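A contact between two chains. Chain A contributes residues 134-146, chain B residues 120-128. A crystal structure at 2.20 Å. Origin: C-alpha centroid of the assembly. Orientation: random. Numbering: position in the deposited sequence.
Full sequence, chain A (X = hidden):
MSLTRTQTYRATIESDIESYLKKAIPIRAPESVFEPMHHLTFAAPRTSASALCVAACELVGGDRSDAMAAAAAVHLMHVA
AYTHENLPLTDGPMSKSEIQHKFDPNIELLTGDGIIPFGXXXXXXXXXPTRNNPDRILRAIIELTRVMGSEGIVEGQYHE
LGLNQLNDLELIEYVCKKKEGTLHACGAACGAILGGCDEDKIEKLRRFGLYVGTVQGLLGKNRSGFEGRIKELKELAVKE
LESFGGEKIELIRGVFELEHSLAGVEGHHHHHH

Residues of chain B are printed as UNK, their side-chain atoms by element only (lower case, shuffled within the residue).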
ATOM      1  N   PRO A 134       0.476 -19.579   4.121  1.00 78.01           N
ATOM      2  CA  PRO A 134       1.345 -18.552   3.544  1.00 75.70           C
ATOM      3  C   PRO A 134       1.006 -18.241   2.092  1.00 73.08           C
ATOM      4  O   PRO A 134       1.106 -17.089   1.671  1.00 71.11           O
ATOM      5  CB  PRO A 134       2.746 -19.177   3.627  1.00 78.17           C
ATOM      6  CG  PRO A 134       2.609 -20.340   4.519  1.00 80.10           C
ATOM      7  CD  PRO A 134       1.214 -20.828   4.365  1.00 79.94           C
ATOM      8  N   ASP A 135       0.627 -19.266   1.331  1.00 72.79           N
ATOM      9  CA  ASP A 135       0.162 -19.064  -0.036  1.00 70.51           C
ATOM     10  C   ASP A 135      -1.218 -18.404  -0.044  1.00 66.96           C
ATOM     11  O   ASP A 135      -1.516 -17.605  -0.929  1.00 66.19           O
ATOM     12  CB  ASP A 135       0.123 -20.383  -0.805  1.00 72.58           C
ATOM     13  CG  ASP A 135      -0.332 -20.204  -2.240  1.00 72.23           C
ATOM     14  OD1 ASP A 135       0.389 -19.539  -3.010  1.00 71.99           O
ATOM     15  OD2 ASP A 135      -1.413 -20.719  -2.593  1.00 72.60           O
ATOM     16  N   ARG A 136      -2.046 -18.743   0.943  1.00 64.94           N
ATOM     17  CA  ARG A 136      -3.364 -18.124   1.095  1.00 61.84           C
ATOM     18  C   ARG A 136      -3.275 -16.651   1.476  1.00 58.98           C
ATOM     19  O   ARG A 136      -3.914 -15.814   0.843  1.00 57.37           O
ATOM     20  CB  ARG A 136      -4.205 -18.847   2.140  1.00 61.67           C
ATOM     21  CG  ARG A 136      -5.106 -19.925   1.599  1.00 61.82           C
ATOM     22  CD  ARG A 136      -5.876 -20.559   2.737  1.00 63.44           C
ATOM     23  NE  ARG A 136      -6.271 -21.927   2.421  1.00 64.50           N
ATOM     24  CZ  ARG A 136      -7.004 -22.704   3.213  1.00 66.45           C
ATOM     25  NH1 ARG A 136      -7.450 -22.256   4.383  1.00 64.92           N
ATOM     26  NH2 ARG A 136      -7.302 -23.933   2.822  1.00 67.53           N
ATOM     27  N   ILE A 137      -2.501 -16.341   2.517  1.00 58.28           N
ATOM     28  CA  ILE A 137      -2.407 -14.956   2.983  1.00 55.90           C
ATOM     29  C   ILE A 137      -1.742 -14.094   1.922  1.00 53.34           C
ATOM     30  O   ILE A 137      -2.122 -12.944   1.723  1.00 51.88           O
ATOM     31  CB  ILE A 137      -1.779 -14.843   4.401  1.00 56.94           C
ATOM     32  CG1 ILE A 137      -2.920 -14.804   5.426  1.00 57.45           C
ATOM     33  CG2 ILE A 137      -0.941 -13.576   4.544  1.00 56.73           C
ATOM     34  CD1 ILE A 137      -2.646 -15.512   6.736  1.00 58.19           C
ATOM     35  N   LEU A 138      -0.791 -14.684   1.206  1.00 52.63           N
ATOM     36  CA  LEU A 138      -0.187 -14.043   0.054  1.00 50.86           C
ATOM     37  C   LEU A 138      -1.234 -13.798  -1.026  1.00 49.50           C
ATOM     38  O   LEU A 138      -1.266 -12.721  -1.624  1.00 48.03           O
ATOM     39  CB  LEU A 138       0.934 -14.914  -0.499  1.00 51.93           C
ATOM     40  CG  LEU A 138       2.204 -14.310  -1.080  1.00 53.66           C
ATOM     41  CD1 LEU A 138       2.697 -13.146  -0.236  1.00 50.96           C
ATOM     42  CD2 LEU A 138       3.273 -15.422  -1.158  1.00 54.18           C
ATOM     43  N   ARG A 139      -2.093 -14.789  -1.276  1.00 49.78           N
ATOM     44  CA  ARG A 139      -3.154 -14.596  -2.257  1.00 49.27           C
ATOM     45  C   ARG A 139      -4.166 -13.527  -1.838  1.00 45.35           C
ATOM     46  O   ARG A 139      -4.669 -12.793  -2.688  1.00 44.29           O
ATOM     47  CB  ARG A 139      -3.867 -15.904  -2.620  1.00 52.73           C
ATOM     48  CG  ARG A 139      -4.768 -15.749  -3.852  1.00 55.46           C
ATOM     49  CD  ARG A 139      -5.257 -17.080  -4.383  1.00 54.77           C
ATOM     50  NE  ARG A 139      -6.298 -16.927  -5.401  1.00 57.35           N
ATOM     51  CZ  ARG A 139      -6.936 -17.951  -5.973  1.00 56.52           C
ATOM     52  NH1 ARG A 139      -6.648 -19.201  -5.617  1.00 60.52           N
ATOM     53  NH2 ARG A 139      -7.864 -17.733  -6.901  1.00 59.08           N
ATOM     54  N   ALA A 140      -4.456 -13.455  -0.537  1.00 43.29           N
ATOM     55  CA  ALA A 140      -5.355 -12.443   0.021  1.00 40.78           C
ATOM     56  C   ALA A 140      -4.765 -11.049  -0.175  1.00 38.71           C
ATOM     57  O   ALA A 140      -5.483 -10.083  -0.419  1.00 37.89           O
ATOM     58  CB  ALA A 140      -5.610 -12.715   1.520  1.00 40.74           C
ATOM     59  N   ILE A 141      -3.444 -10.971  -0.076  1.00 38.47           N
ATOM     60  CA  ILE A 141      -2.695  -9.732  -0.222  1.00 37.42           C
ATOM     61  C   ILE A 141      -2.751  -9.255  -1.668  1.00 36.67           C
ATOM     62  O   ILE A 141      -2.984  -8.067  -1.938  1.00 35.05           O
ATOM     63  CB  ILE A 141      -1.264  -9.922   0.294  1.00 38.37           C
ATOM     64  CG1 ILE A 141      -1.263  -9.700   1.807  1.00 37.51           C
ATOM     65  CG2 ILE A 141      -0.264  -9.006  -0.422  1.00 37.33           C
ATOM     66  CD1 ILE A 141      -0.181 -10.438   2.523  1.00 39.63           C
ATOM     67  N   ILE A 142      -2.601 -10.209  -2.582  1.00 37.92           N
ATOM     68  CA  ILE A 142      -2.773  -9.951  -4.002  1.00 39.06           C
ATOM     69  C   ILE A 142      -4.134  -9.321  -4.272  1.00 38.31           C
ATOM     70  O   ILE A 142      -4.214  -8.310  -4.993  1.00 37.79           O
ATOM     71  CB  ILE A 142      -2.586 -11.225  -4.839  1.00 40.87           C
ATOM     72  CG1 ILE A 142      -1.116 -11.632  -4.827  1.00 43.08           C
ATOM     73  CG2 ILE A 142      -3.040 -10.983  -6.257  1.00 42.55           C
ATOM     74  CD1 ILE A 142      -0.884 -13.136  -4.950  1.00 43.64           C
ATOM     75  N   GLU A 143      -5.181  -9.885  -3.659  1.00 38.36           N
ATOM     76  CA  GLU A 143      -6.544  -9.358  -3.807  1.00 38.59           C
ATOM     77  C   GLU A 143      -6.683  -7.917  -3.333  1.00 37.98           C
ATOM     78  O   GLU A 143      -7.311  -7.103  -4.002  1.00 37.89           O
ATOM     79  CB  GLU A 143      -7.563 -10.212  -3.045  1.00 38.64           C
ATOM     80  CG  GLU A 143      -7.982 -11.477  -3.757  1.00 43.23           C
ATOM     81  CD  GLU A 143      -8.553 -11.224  -5.132  1.00 40.23           C
ATOM     82  OE1 GLU A 143      -9.472 -10.403  -5.284  1.00 43.05           O
ATOM     83  OE2 GLU A 143      -8.088 -11.876  -6.070  1.00 44.85           O
ATOM     84  N   LEU A 144      -6.140  -7.631  -2.153  1.00 37.77           N
ATOM     85  CA  LEU A 144      -6.208  -6.297  -1.571  1.00 37.53           C
ATOM     86  C   LEU A 144      -5.370  -5.273  -2.341  1.00 36.65           C
ATOM     87  O   LEU A 144      -5.765  -4.133  -2.440  1.00 35.68           O
ATOM     88  CB  LEU A 144      -5.789  -6.328  -0.091  1.00 38.58           C
ATOM     89  CG  LEU A 144      -6.759  -7.076   0.821  1.00 41.81           C
ATOM     90  CD1 LEU A 144      -6.020  -8.004   1.805  1.00 39.62           C
ATOM     91  CD2 LEU A 144      -7.676  -6.112   1.540  1.00 38.35           C
ATOM     92  N   THR A 145      -4.211  -5.675  -2.862  1.00 37.58           N
ATOM     93  CA  THR A 145      -3.396  -4.772  -3.679  1.00 38.40           C
ATOM     94  C   THR A 145      -4.113  -4.425  -4.982  1.00 39.85           C
ATOM     95  O   THR A 145      -3.957  -3.319  -5.524  1.00 40.01           O
ATOM     96  CB  THR A 145      -2.007  -5.353  -4.007  1.00 39.23           C
ATOM     97  OG1 THR A 145      -2.153  -6.581  -4.728  1.00 41.83           O
ATOM     98  CG2 THR A 145      -1.173  -5.576  -2.741  1.00 40.79           C
ATOM     99  N   ARG A 146      -4.916  -5.372  -5.458  1.00 41.37           N
ATOM    100  CA  ARG A 146      -5.660  -5.234  -6.703  1.00 43.74           C
ATOM    101  C   ARG A 146      -6.794  -4.214  -6.547  1.00 42.58           C
ATOM    102  O   ARG A 146      -7.108  -3.472  -7.473  1.00 43.00           O
ATOM    103  CB  ARG A 146      -6.216  -6.605  -7.115  1.00 46.61           C
ATOM    104  CG  ARG A 146      -6.736  -6.692  -8.542  1.00 53.95           C
ATOM    105  CD  ARG A 146      -7.275  -8.096  -8.918  1.00 49.18           C
ATOM    106  NE  ARG A 146      -8.552  -8.466  -8.279  1.00 54.77           N
ATOM    107  CZ  ARG A 146      -9.745  -7.936  -8.572  1.00 49.02           C
ATOM    108  NH1 ARG A 146      -9.847  -6.965  -9.477  1.00 55.02           N
ATOM    109  NH2 ARG A 146     -10.844  -8.360  -7.941  1.00 54.57           N
TER
ATOM    110  N   UNK B 120       3.848  -3.703  -3.901  1.00 31.88           N
ATOM    111  CA  UNK B 120       3.536  -4.850  -3.039  1.00 33.10           C
ATOM    112  C   UNK B 120       2.924  -5.972  -3.847  1.00 33.41           C
ATOM    113  O   UNK B 120       3.195  -7.138  -3.581  1.00 33.17           O
ATOM    114  c   UNK B 120       2.076  -2.710  -0.147  1.00 32.53           C
ATOM    115  c   UNK B 120       2.620  -4.463  -1.865  1.00 33.22           C
ATOM    116  c   UNK B 120       3.165  -3.301  -1.016  1.00 34.11           C
ATOM    117  c   UNK B 120       4.333  -3.730  -0.166  1.00 32.70           C
ATOM    118  N   UNK B 121       2.129  -5.606  -4.848  1.00 34.56           N
ATOM    119  CA  UNK B 121       1.568  -6.574  -5.799  1.00 36.85           C
ATOM    120  C   UNK B 121       2.649  -7.215  -6.673  1.00 38.47           C
ATOM    121  O   UNK B 121       2.624  -8.439  -6.877  1.00 39.25           O
ATOM    122  o   UNK B 121      -1.465  -5.111  -8.509  1.00 42.19           O
ATOM    123  c   UNK B 121       0.486  -5.951  -6.681  1.00 37.54           C
ATOM    124  c   UNK B 121      -0.200  -6.958  -7.591  1.00 42.47           C
ATOM    125  c   UNK B 121      -1.192  -6.341  -8.569  1.00 39.60           C
ATOM    126  o   UNK B 121      -1.715  -7.107  -9.402  1.00 44.38           O
ATOM    127  N   UNK B 122       3.581  -6.410  -7.200  1.00 39.07           N
ATOM    128  CA  UNK B 122       4.716  -6.990  -7.947  1.00 41.53           C
ATOM    129  C   UNK B 122       5.454  -7.984  -7.032  1.00 42.59           C
ATOM    130  O   UNK B 122       5.697  -9.111  -7.409  1.00 44.17           O
ATOM    131  c   UNK B 122       5.322  -4.900  -9.549  1.00 42.81           C
ATOM    132  c   UNK B 122       5.695  -5.923  -8.463  1.00 41.69           C
ATOM    133  c   UNK B 122       4.769  -5.555 -10.818  1.00 43.36           C
ATOM    134  c   UNK B 122       6.531  -4.055  -9.894  1.00 41.52           C
ATOM    135  N   UNK B 123       5.786  -7.546  -5.823  1.00 42.53           N
ATOM    136  CA  UNK B 123       6.453  -8.386  -4.834  1.00 44.05           C
ATOM    137  C   UNK B 123       5.658  -9.673  -4.557  1.00 45.91           C
ATOM    138  O   UNK B 123       6.210 -10.762  -4.646  1.00 46.78           O
ATOM    139  c   UNK B 123       7.510  -8.286  -2.474  1.00 43.06           C
ATOM    140  c   UNK B 123       9.384 -10.313  -2.322  1.00 45.00           C
ATOM    141  s   UNK B 123       9.228  -8.631  -2.896  1.00 44.58           S
ATOM    142  c   UNK B 123       6.728  -7.574  -3.555  1.00 43.43           C
ATOM    143  N   UNK B 124       4.366  -9.539  -4.247  1.00 46.93           N
ATOM    144  CA  UNK B 124       3.486 -10.686  -3.976  1.00 49.51           C
ATOM    145  C   UNK B 124       3.390 -11.676  -5.134  1.00 52.48           C
ATOM    146  O   UNK B 124       3.364 -12.885  -4.917  1.00 53.87           O
ATOM    147  c   UNK B 124       2.085 -10.216  -3.569  1.00 49.29           C
ATOM    148  N   UNK B 125       3.336 -11.163  -6.358  1.00 54.25           N
ATOM    149  CA  UNK B 125       3.183 -12.015  -7.544  1.00 57.76           C
ATOM    150  C   UNK B 125       4.479 -12.716  -7.972  1.00 60.10           C
ATOM    151  O   UNK B 125       4.503 -13.403  -8.994  1.00 61.54           O
ATOM    152  c   UNK B 125       2.609 -11.210  -8.716  1.00 57.77           C
ATOM    153  c   UNK B 125       1.124 -10.929  -8.601  1.00 57.41           C
ATOM    154  n   UNK B 125      -1.862 -11.687 -10.052  1.00 60.32           N
ATOM    155  n   UNK B 125      -3.028  -9.745  -9.714  1.00 58.44           N
ATOM    156  n   UNK B 125      -0.736  -9.681  -9.719  1.00 57.43           N
ATOM    157  c   UNK B 125      -1.869 -10.375  -9.830  1.00 59.11           C
ATOM    158  c   UNK B 125       0.614 -10.234  -9.851  1.00 58.08           C
ATOM    159  N   UNK B 126       5.544 -12.542  -7.186  1.00 61.05           N
ATOM    160  CA  UNK B 126       6.846 -13.145  -7.482  1.00 63.69           C
ATOM    161  C   UNK B 126       7.110 -14.445  -6.703  1.00 67.19           C
ATOM    162  O   UNK B 126       8.241 -14.941  -6.688  1.00 68.03           O
ATOM    163  o   UNK B 126       8.318 -12.011  -5.876  1.00 56.27           O
ATOM    164  c   UNK B 126       7.974 -12.125  -7.247  1.00 62.14           C
ATOM    165  N   UNK B 127       6.068 -14.995  -6.075  1.00 69.65           N
ATOM    166  CA  UNK B 127       6.180 -16.196  -5.236  1.00 72.72           C
ATOM    167  C   UNK B 127       6.798 -17.365  -5.980  1.00 76.33           C
ATOM    168  O   UNK B 127       6.386 -17.680  -7.098  1.00 77.59           O
ATOM    169  c   UNK B 127       3.413 -19.669  -4.278  1.00 78.66           C
ATOM    170  c   UNK B 127       4.812 -16.605  -4.677  1.00 73.49           C
ATOM    171  s   UNK B 127       5.054 -19.235  -3.688  1.00 77.50           S
ATOM    172  c   UNK B 127       4.876 -17.463  -3.412  1.00 74.48           C
ATOM    173  N   UNK B 128       7.787 -18.002  -5.351  1.00 78.55           N
ATOM    174  CA  UNK B 128       8.425 -19.200  -5.909  1.00 82.20           C
ATOM    175  C   UNK B 128       8.083 -20.444  -5.088  1.00 84.71           C
ATOM    176  O   UNK B 128       8.705 -20.694  -4.046  1.00 84.79           O
ATOM    177  c   UNK B 128      10.568 -19.961  -7.021  1.00 85.45           C
ATOM    178  o   UNK B 128      10.036 -20.066  -8.148  1.00 85.67           O
ATOM    179  o   UNK B 128      11.596 -20.592  -6.693  1.00 86.00           O
ATOM    180  c   UNK B 128       9.944 -19.023  -6.013  1.00 82.58           C
TER
HETATM  181  O   HOH W   1      -2.018  -2.841  -6.973  1.00 26.09           O

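Position 120 of chain B carries four carbons, forked at the second, on a backbone that is helical. Its CB points toward chain A and lies 4.0 Å from CG2 of Thr145(A). The fork at the second carbon identifies leucine. Leu120(B) is buried, a suitable place for a purely hydrocarbon side chain.

Position 121 has three carbons, the third bearing two oxygens. Its CB is 3.3 Å from OG1 of Thr145(A), and one oxygen receives a bond from a water that also donates to O of Thr145(A), 2.5 Å away. The chain is one carbon longer than aspartate, hence Glu121(B). The water lies 2.8 Å from its OE1, so the carboxylate reaches the neighbouring helix indirectly.

Position 122 again has four carbons forked at the second, out of reach of the chain A stretch: leucine, for which this contact gives no reason. Position 123 holds two carbons, a sulfur and a terminal carbon, unbranched, and its side chain does not reach the chain A stretch: methionine. The apolar side chain of Met123(B) suits its buried site.

Position 124 shows a single carbon directed toward chain A, 3.7 Å from CG1 of Ile142(A) and 4.1 Å from CG2 of Ile141(A). It is alanine. The single methyl of Ala124(B) packs against both isoleucines, and its CB is 4.5 Å from CD1 of Leu138(A).

Position 125 has three carbons, a nitrogen, and a carbon carrying two more nitrogens; one of these end nitrogens lies 3.7 Å from CG2 of Ile142(A), which sits over one face of the planar group. This is arginine. The charge of Arg125(B) is met within its own chain: NE is 2.8 Å from OE2 of Glu121(B) in a salt bridge, one turn back.

Position 126, one carbon and one oxygen out of reach of the chain A stretch, is serine. OG of Ser126(B) donates to O of Met123(B) at 2.7 Å, inside the stretch where the helix gives way to a turn.

Position 127 repeats the unbranched pattern with sulfur third. Its second carbon is 3.4 Å from CD2 of Leu138(A) and its terminal carbon 3.3 Å from OD1 of Asp135(A). This is methionine, and the flexible chain of Met127(B) suits it to reach both.

Position 128, two carbons with two oxygens on the second, makes no contact here and is poorly ordered: aspartate. The charged side chain of Asp128(B) is at ease where it is partly exposed.

The two helices run roughly antiparallel, at 151°, with axes 9.3 Å apart at closest approach. No direct hydrogen bond crosses between the stretches. Apolar packing around Ala124(B) and Met127(B) supplies much of the contact, while the water between Glu121(B) and Thr145(A) adds a polar link.

Chain B 120-128: LELMARSMD
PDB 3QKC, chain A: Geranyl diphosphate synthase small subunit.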